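Local coordinates for protein pseudopilin EpsI (PDB 2RET) that is a minor pseudopilin, seen here as its periplasmic domain in complex with EpsJ, and probably serves secretion of proteases and toxins through the type II secretion system, at residues M19-Q24 against E41-A45; Q47-V53 against V68-T74. The protein carries 2 engineered substitutions. All coordinates share one frame; numbering follows the deposited sequence.

In the fold
Both interactions belong to one alpha/beta domain of the pilin type, in which helix 8-30 packs on an antiparallel sheet with strand order 38-44, 47-56, 63-71, 80-87. Interaction 1 joins the helix to strand 38-44, at the edge of the sheet within this chain. Interaction 2 joins the next two strands, 47-56 and 63-71. Their centres lie about 8 Å apart. The two touch directly: E42 O is 2.7 Å from W49 N, a probable backbone hydrogen bond, and E43 OE1 is 3.1 Å from T48 OG1. V20 of the helix also packs on W49 and V70. Interaction 1 lies at the EpsJ interface, whereas no other chain of the assembly touches interaction 2.

Interaction 1 of 2, residues M19-Q24 against E41-A45; sequences MVADNQ and EEELA
N23 and Q24 of the helix grip the carboxylate of E42, one oxygen each. N23 ND2 donates to E42 OE2 at 2.8 Å. OE2 accepts with its syn lone pair, and the amide and carboxylate planes are only 12° apart. Q24 NE2 reaches E42 OE1 at 2.9 Å from the anti side, somewhat out of the carboxylate plane. Its own amide plane is turned 80° from the carboxylate. E42 can span the gap because its chain is extended, with CG anti to the backbone N (chi1 179°).

The tightly packed part lies beside these two hydrogen bonds. V20 CG1 is 3.6 Å from E42 OE1, and V20 CG2 meets L44 CD1 at 3.9 Å. V20 and L44 lie alongside each other, pointing opposite ways. M19, a selenomethionine, lies across L44, its CB 3.9 Å from L44 CD1. F16 of the same helix also touches L44. The looser side is the outer face of the strand, where the exposed residues E41 and E43 point away from the helix. E43 turns its carboxylate to T48 of the next strand.

EpsJ closes the contact near N23: A162 O of EpsJ accepts from ND2, while R163 and T164 of EpsJ donate to OD1. The two amide donors probably stabilise E42 as a carboxylate, and N23 links this helix-strand packing to the EpsJ interface.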
HETATM    1  N   MSE A  19      29.121  -8.150   0.717  1.00 15.25           N
HETATM    2  CA  MSE A  19      28.712  -7.799   2.053  1.00 15.52           C
HETATM    3  C   MSE A  19      28.977  -6.325   2.384  1.00 16.07           C
HETATM    4  O   MSE A  19      28.106  -5.660   2.883  1.00 17.17           O
HETATM    5  CB  MSE A  19      29.389  -8.691   3.079  1.00 15.78           C
HETATM    6  CG  MSE A  19      28.826 -10.102   3.137  1.00 16.04           C
HETATM    7 SE   MSE A  19      29.606 -11.149   4.587  1.00 20.50          SE
HETATM    8  CE  MSE A  19      28.623 -10.430   6.144  1.00 14.69           C
ATOM      9  N   VAL A  20      30.184  -5.851   2.125  1.00 15.79           N
ATOM     10  CA  VAL A  20      30.542  -4.466   2.295  1.00 15.22           C
ATOM     11  C   VAL A  20      29.668  -3.511   1.433  1.00 15.44           C
ATOM     12  O   VAL A  20      29.266  -2.442   1.899  1.00 15.07           O
ATOM     13  CB  VAL A  20      32.067  -4.271   1.987  1.00 15.77           C
ATOM     14  CG1 VAL A  20      32.465  -2.756   1.917  1.00 13.43           C
ATOM     15  CG2 VAL A  20      32.913  -5.037   3.021  1.00 14.21           C
ATOM     16  N   ALA A  21      29.404  -3.896   0.189  1.00 14.75           N
ATOM     17  CA  ALA A  21      28.566  -3.113  -0.714  1.00 14.82           C
ATOM     18  C   ALA A  21      27.159  -2.917  -0.114  1.00 14.35           C
ATOM     19  O   ALA A  21      26.645  -1.823  -0.100  1.00 13.46           O
ATOM     20  CB  ALA A  21      28.484  -3.776  -2.108  1.00 13.89           C
ATOM     21  N   ASP A  22      26.582  -3.998   0.393  1.00 14.52           N
ATOM     22  CA  ASP A  22      25.307  -3.959   1.083  1.00 15.10           C
ATOM     23  C   ASP A  22      25.321  -3.074   2.320  1.00 14.09           C
ATOM     24  O   ASP A  22      24.356  -2.372   2.568  1.00 13.65           O
ATOM     25  CB  ASP A  22      24.819  -5.360   1.448  1.00 15.04           C
ATOM     26  CG  ASP A  22      24.202  -6.110   0.263  1.00 20.04           C
ATOM     27  OD1 ASP A  22      23.909  -5.476  -0.795  1.00 24.93           O
ATOM     28  OD2 ASP A  22      24.026  -7.359   0.373  1.00 23.66           O
ATOM     29  N   ASN A  23      26.387  -3.140   3.102  1.00 14.01           N
ATOM     30  CA  ASN A  23      26.511  -2.322   4.311  1.00 13.40           C
ATOM     31  C   ASN A  23      26.586  -0.855   3.964  1.00 13.17           C
ATOM     32  O   ASN A  23      25.989  -0.024   4.645  1.00 13.02           O
ATOM     33  CB  ASN A  23      27.736  -2.735   5.158  1.00 13.38           C
ATOM     34  CG  ASN A  23      27.588  -4.153   5.780  1.00 12.52           C
ATOM     35  OD1 ASN A  23      26.484  -4.688   5.881  1.00  6.82           O
ATOM     36  ND2 ASN A  23      28.702  -4.743   6.195  1.00  6.41           N
ATOM     37  N   GLN A  24      27.303  -0.526   2.899  1.00 13.56           N
ATOM     38  CA  GLN A  24      27.394   0.862   2.492  1.00 13.31           C
ATOM     39  C   GLN A  24      26.135   1.381   1.763  1.00 14.18           C
ATOM     40  O   GLN A  24      25.824   2.548   1.932  1.00 12.94           O
ATOM     41  CB  GLN A  24      28.682   1.137   1.733  1.00 13.63           C
ATOM     42  CG  GLN A  24      29.936   0.807   2.557  1.00 12.69           C
ATOM     43  CD  GLN A  24      29.987   1.525   3.873  1.00 14.27           C
ATOM     44  OE1 GLN A  24      29.609   2.685   3.962  1.00 15.46           O
ATOM     45  NE2 GLN A  24      30.454   0.840   4.917  1.00 14.10           N
ATOM     46  N   GLU A  41      36.689   2.901   4.052  1.00 17.48           N
ATOM     47  CA  GLU A  41      37.229   1.590   4.314  1.00 18.00           C
ATOM     48  C   GLU A  41      36.352   0.834   5.285  1.00 17.35           C
ATOM     49  O   GLU A  41      35.843   1.396   6.211  1.00 18.11           O
ATOM     50  CB  GLU A  41      38.575   1.691   5.000  1.00 17.70           C
ATOM     51  CG  GLU A  41      39.597   2.382   4.227  1.00 19.91           C
ATOM     52  CD  GLU A  41      40.891   2.476   4.976  1.00 21.03           C
ATOM     53  OE1 GLU A  41      40.958   2.031   6.145  1.00 20.46           O
ATOM     54  OE2 GLU A  41      41.851   2.980   4.377  1.00 22.82           O
ATOM     55  N   GLU A  42      36.243  -0.459   5.081  1.00 16.81           N
ATOM     56  CA  GLU A  42      35.599  -1.333   5.992  1.00 17.72           C
ATOM     57  C   GLU A  42      36.472  -2.578   6.134  1.00 17.46           C
ATOM     58  O   GLU A  42      36.882  -3.183   5.139  1.00 17.37           O
ATOM     59  CB  GLU A  42      34.201  -1.692   5.462  1.00 17.41           C
ATOM     60  CG  GLU A  42      33.426  -2.659   6.356  1.00 18.90           C
ATOM     61  CD  GLU A  42      31.921  -2.739   6.007  1.00 20.61           C
ATOM     62  OE1 GLU A  42      31.432  -1.866   5.258  1.00 21.56           O
ATOM     63  OE2 GLU A  42      31.232  -3.668   6.493  1.00 20.57           O
ATOM     64  N   GLU A  43      36.686  -2.983   7.370  1.00 17.13           N
ATOM     65  CA  GLU A  43      37.295  -4.235   7.694  1.00 18.08           C
ATOM     66  C   GLU A  43      36.214  -5.323   7.766  1.00 18.11           C
ATOM     67  O   GLU A  43      35.233  -5.194   8.494  1.00 18.27           O
ATOM     68  CB  GLU A  43      37.975  -4.082   9.046  1.00 18.98           C
ATOM     69  CG  GLU A  43      38.728  -5.285   9.490  1.00 22.36           C
ATOM     70  CD  GLU A  43      40.131  -5.312   8.982  1.00 25.96           C
ATOM     71  OE1 GLU A  43      40.476  -4.481   8.100  1.00 26.29           O
ATOM     72  OE2 GLU A  43      40.886  -6.181   9.492  1.00 28.83           O
ATOM     73  N   LEU A  44      36.417  -6.418   7.043  1.00 18.99           N
ATOM     74  CA  LEU A  44      35.486  -7.525   7.030  1.00 19.37           C
ATOM     75  C   LEU A  44      36.250  -8.761   6.637  1.00 19.76           C
ATOM     76  O   LEU A  44      36.972  -8.723   5.634  1.00 19.44           O
ATOM     77  CB  LEU A  44      34.331  -7.267   6.044  1.00 19.60           C
ATOM     78  CG  LEU A  44      33.087  -8.169   6.098  1.00 19.12           C
ATOM     79  CD1 LEU A  44      31.771  -7.395   5.918  1.00 15.97           C
ATOM     80  CD2 LEU A  44      33.174  -9.258   5.112  1.00 17.83           C
ATOM     81  N   ALA A  45      36.059  -9.844   7.418  1.00 19.04           N
ATOM     82  CA  ALA A  45      36.779 -11.097   7.272  1.00 19.09           C
ATOM     83  C   ALA A  45      38.282 -10.914   7.241  1.00 19.61           C
ATOM     84  O   ALA A  45      38.944 -11.581   6.491  1.00 19.78           O
ATOM     85  CB  ALA A  45      36.320 -11.866   6.028  1.00 19.37           C
TER

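Interaction 2 of 2, residues Q47-V53 against V68-T74; sequences QTWYWKV and VSVAATT. Engineered in segment 68-74: T73 (natural residue Glu), T74 (natural residue Lys).
The Y50 ring carries the turn after strand 63-71 over one face. T73 C and T74 N lie there, with T74 N 4.0 Å above the plane and shifted off the ring centre. A71 O sits at the ring edge, in plane. The engineered T74 slants across the ring, its CG2 3.4 Å from Y50 CD1. The W49 ring has Q47 over one face. V70 CG1 approaches the ring obliquely, 4.0 Å from W49 CE3, and packs on W49 CB. At the edge of the W51 ring, in its plane, lies V53 N. W51 CG sits between the backbone N and the carbonyl carbon (chi1 59°), and the ring leads away from strand 63-71 to touch Q24 of the helix.

Between Y50 on one face and W51 on the other, the backbones form the central antiparallel hairpin of the pilin-type sheet. Y50-A71 and K52-S69 are hydrogen-bonded pairs; W51-V70 and V53-V68 are non-hydrogen-bonded pairs. Y50 N to A71 O is 2.9 Å and nearly straight at 171°. W51, V53, V68 and V70 share one sheet face, and helix 8-30 reaches W51 there. Y50, K52, S69 and A71 occupy the other.

Waters join polar atoms of the two segments. One donates to T48 O and A72 O, 2.7 Å from each. Another donates to K52 O and lies 2.8 Å from S69 OG. K52 NZ donates to a third water at 3.1 Å.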
ATOM      1  N   GLN A  47      40.103  -8.457   6.222  1.00 20.47           N
ATOM      2  CA  GLN A  47      40.588  -7.712   5.093  1.00 20.41           C
ATOM      3  C   GLN A  47      40.007  -6.286   5.092  1.00 21.06           C
ATOM      4  O   GLN A  47      38.804  -6.078   5.357  1.00 20.44           O
ATOM      5  CB  GLN A  47      40.145  -8.474   3.832  1.00 20.40           C
ATOM      6  CG  GLN A  47      40.771  -7.946   2.588  1.00 20.83           C
ATOM      7  CD  GLN A  47      40.524  -8.781   1.395  1.00 20.96           C
ATOM      8  OE1 GLN A  47      40.115  -9.947   1.508  1.00 19.77           O
ATOM      9  NE2 GLN A  47      40.809  -8.210   0.211  1.00 18.62           N
ATOM     10  N   THR A  48      40.845  -5.312   4.743  1.00 21.33           N
ATOM     11  CA  THR A  48      40.378  -3.948   4.505  1.00 22.08           C
ATOM     12  C   THR A  48      39.827  -3.817   3.108  1.00 22.03           C
ATOM     13  O   THR A  48      40.535  -4.083   2.140  1.00 23.34           O
ATOM     14  CB  THR A  48      41.501  -2.895   4.661  1.00 21.48           C
ATOM     15  OG1 THR A  48      42.147  -3.134   5.888  1.00 22.46           O
ATOM     16  CG2 THR A  48      40.927  -1.487   4.702  1.00 21.31           C
ATOM     17  N   TRP A  49      38.569  -3.387   3.016  1.00 22.14           N
ATOM     18  CA  TRP A  49      37.916  -3.105   1.757  1.00 22.03           C
ATOM     19  C   TRP A  49      37.678  -1.610   1.528  1.00 21.70           C
ATOM     20  O   TRP A  49      37.317  -0.893   2.435  1.00 21.93           O
ATOM     21  CB  TRP A  49      36.579  -3.825   1.713  1.00 22.91           C
ATOM     22  CG  TRP A  49      36.668  -5.276   1.927  1.00 22.48           C
ATOM     23  CD1 TRP A  49      36.543  -5.926   3.105  1.00 24.43           C
ATOM     24  CD2 TRP A  49      36.872  -6.279   0.935  1.00 22.72           C
ATOM     25  NE1 TRP A  49      36.672  -7.266   2.918  1.00 25.48           N
ATOM     26  CE2 TRP A  49      36.892  -7.517   1.598  1.00 21.61           C
ATOM     27  CE3 TRP A  49      37.115  -6.244  -0.429  1.00 22.94           C
ATOM     28  CZ2 TRP A  49      37.074  -8.712   0.945  1.00 23.88           C
ATOM     29  CZ3 TRP A  49      37.321  -7.452  -1.088  1.00 25.03           C
ATOM     30  CH2 TRP A  49      37.271  -8.666  -0.399  1.00 23.76           C
ATOM     31  N   TYR A  50      37.835  -1.162   0.292  1.00 20.85           N
ATOM     32  CA  TYR A  50      37.732   0.251  -0.044  1.00 20.83           C
ATOM     33  C   TYR A  50      36.461   0.510  -0.854  1.00 20.41           C
ATOM     34  O   TYR A  50      36.358   0.109  -2.010  1.00 20.47           O
ATOM     35  CB  TYR A  50      38.965   0.712  -0.802  1.00 21.06           C
ATOM     36  CG  TYR A  50      40.221   0.570   0.017  1.00 21.73           C
ATOM     37  CD1 TYR A  50      40.750   1.648   0.714  1.00 23.99           C
ATOM     38  CD2 TYR A  50      40.867  -0.657   0.116  1.00 20.96           C
ATOM     39  CE1 TYR A  50      41.899   1.494   1.493  1.00 24.10           C
ATOM     40  CE2 TYR A  50      42.008  -0.816   0.881  1.00 22.31           C
ATOM     41  CZ  TYR A  50      42.519   0.251   1.557  1.00 22.98           C
ATOM     42  OH  TYR A  50      43.649   0.065   2.300  1.00 22.94           O
ATOM     43  N   TRP A  51      35.503   1.196  -0.231  1.00 19.78           N
ATOM     44  CA  TRP A  51      34.248   1.454  -0.857  1.00 19.60           C
ATOM     45  C   TRP A  51      34.176   2.877  -1.388  1.00 19.25           C
ATOM     46  O   TRP A  51      34.863   3.772  -0.941  1.00 18.88           O
ATOM     47  CB  TRP A  51      33.068   1.120   0.074  1.00 19.85           C
ATOM     48  CG  TRP A  51      33.057   1.885   1.355  1.00 19.95           C
ATOM     49  CD1 TRP A  51      33.546   1.460   2.547  1.00 20.22           C
ATOM     50  CD2 TRP A  51      32.546   3.214   1.578  1.00 20.34           C
ATOM     51  NE1 TRP A  51      33.378   2.425   3.500  1.00 20.38           N
ATOM     52  CE2 TRP A  51      32.768   3.517   2.942  1.00 21.11           C
ATOM     53  CE3 TRP A  51      31.927   4.180   0.760  1.00 20.86           C
ATOM     54  CZ2 TRP A  51      32.379   4.745   3.525  1.00 19.87           C
ATOM     55  CZ3 TRP A  51      31.558   5.420   1.337  1.00 19.26           C
ATOM     56  CH2 TRP A  51      31.789   5.678   2.708  1.00 20.46           C
ATOM     57  N   LYS A  52      33.316   3.052  -2.369  1.00 19.55           N
ATOM     58  CA  LYS A  52      33.053   4.341  -2.961  1.00 20.71           C
ATOM     59  C   LYS A  52      31.570   4.393  -3.287  1.00 20.32           C
ATOM     60  O   LYS A  52      31.030   3.462  -3.887  1.00 20.18           O
ATOM     61  CB  LYS A  52      33.837   4.499  -4.264  1.00 21.74           C
ATOM     62  CG  LYS A  52      35.160   5.126  -4.121  1.00 25.14           C
ATOM     63  CD  LYS A  52      35.965   5.056  -5.418  1.00 28.70           C
ATOM     64  CE  LYS A  52      37.469   4.933  -5.090  1.00 31.58           C
ATOM     65  NZ  LYS A  52      38.293   4.688  -6.313  1.00 33.09           N
ATOM     66  N   VAL A  53      30.935   5.491  -2.886  1.00 20.60           N
ATOM     67  CA  VAL A  53      29.584   5.863  -3.317  1.00 20.27           C
ATOM     68  C   VAL A  53      29.680   6.979  -4.367  1.00 19.89           C
ATOM     69  O   VAL A  53      30.340   7.981  -4.147  1.00 20.60           O
ATOM     70  CB  VAL A  53      28.777   6.338  -2.101  1.00 20.31           C
ATOM     71  CG1 VAL A  53      27.380   6.803  -2.501  1.00 18.25           C
ATOM     72  CG2 VAL A  53      28.737   5.212  -1.061  1.00 20.61           C
ATOM     73  N   VAL A  68      27.488   1.959  -5.519  1.00 22.38           N
ATOM     74  CA  VAL A  68      28.384   1.564  -4.450  1.00 21.78           C
ATOM     75  C   VAL A  68      29.338   0.531  -5.084  1.00 22.24           C
ATOM     76  O   VAL A  68      28.898  -0.498  -5.621  1.00 21.43           O
ATOM     77  CB  VAL A  68      27.644   0.915  -3.270  1.00 22.00           C
ATOM     78  CG1 VAL A  68      28.650   0.515  -2.141  1.00 22.45           C
ATOM     79  CG2 VAL A  68      26.540   1.860  -2.706  1.00 19.21           C
ATOM     80  N   SER A  69      30.632   0.838  -5.058  1.00 22.31           N
ATOM     81  CA  SER A  69      31.662  -0.058  -5.570  1.00 22.64           C
ATOM     82  C   SER A  69      32.648  -0.361  -4.448  1.00 21.26           C
ATOM     83  O   SER A  69      32.892   0.487  -3.606  1.00 21.92           O
ATOM     84  CB  SER A  69      32.355   0.555  -6.786  1.00 22.78           C
ATOM     85  OG  SER A  69      32.888   1.811  -6.480  1.00 27.90           O
ATOM     86  N   VAL A  70      33.163  -1.589  -4.427  1.00 20.10           N
ATOM     87  CA  VAL A  70      34.086  -2.097  -3.400  1.00 18.59           C
ATOM     88  C   VAL A  70      35.273  -2.774  -4.111  1.00 18.33           C
ATOM     89  O   VAL A  70      35.122  -3.558  -5.050  1.00 17.38           O
ATOM     90  CB  VAL A  70      33.382  -3.028  -2.365  1.00 18.79           C
ATOM     91  CG1 VAL A  70      34.361  -3.520  -1.261  1.00 16.15           C
ATOM     92  CG2 VAL A  70      32.160  -2.320  -1.713  1.00 16.05           C
ATOM     93  N   ALA A  71      36.458  -2.391  -3.660  1.00 18.57           N
ATOM     94  CA  ALA A  71      37.735  -2.765  -4.254  1.00 17.77           C
ATOM     95  C   ALA A  71      38.720  -3.169  -3.139  1.00 17.84           C
ATOM     96  O   ALA A  71      38.539  -2.819  -1.949  1.00 16.94           O
ATOM     97  CB  ALA A  71      38.284  -1.602  -5.102  1.00 17.51           C
ATOM     98  N   ALA A  72      39.765  -3.901  -3.546  1.00 18.40           N
ATOM     99  CA  ALA A  72      40.808  -4.386  -2.653  1.00 17.92           C
ATOM    100  C   ALA A  72      41.917  -3.345  -2.312  1.00 18.07           C
ATOM    101  O   ALA A  72      42.675  -3.493  -1.337  1.00 16.84           O
ATOM    102  CB  ALA A  72      41.384  -5.648  -3.265  1.00 18.71           C
ATOM    103  N   THR A  73      41.990  -2.270  -3.096  1.00 19.05           N
ATOM    104  CA  THR A  73      42.863  -1.125  -2.796  1.00 19.72           C
ATOM    105  C   THR A  73      42.214   0.182  -3.229  1.00 20.48           C
ATOM    106  O   THR A  73      41.181   0.166  -3.870  1.00 20.16           O
ATOM    107  CB  THR A  73      44.237  -1.174  -3.528  1.00 19.55           C
ATOM    108  OG1 THR A  73      44.047  -0.763  -4.884  1.00 19.76           O
ATOM    109  CG2 THR A  73      44.889  -2.566  -3.463  1.00 19.61           C
ATOM    110  N   THR A  74      42.864   1.305  -2.890  1.00 22.41           N
ATOM    111  CA  THR A  74      42.380   2.637  -3.238  1.00 24.18           C
ATOM    112  C   THR A  74      42.436   2.920  -4.740  1.00 25.38           C
ATOM    113  O   THR A  74      41.680   3.780  -5.231  1.00 25.37           O
ATOM    114  CB  THR A  74      43.134   3.753  -2.496  1.00 24.14           C
ATOM    115  OG1 THR A  74      44.546   3.565  -2.621  1.00 25.14           O
ATOM    116  CG2 THR A  74      42.752   3.755  -1.032  1.00 25.82           C
TER
HETATM  117  O   HOH W   1      42.168  -5.425   0.508  1.00 24.37           O
HETATM  118  O   HOH W   2      36.181   1.221  -4.375  1.00 29.63           O
HETATM  119  O   HOH W   3      30.839   3.741  -6.842  1.00 28.27           O
HETATM  120  O   HOH W   4      39.668   1.927  -6.170  1.00 47.83           O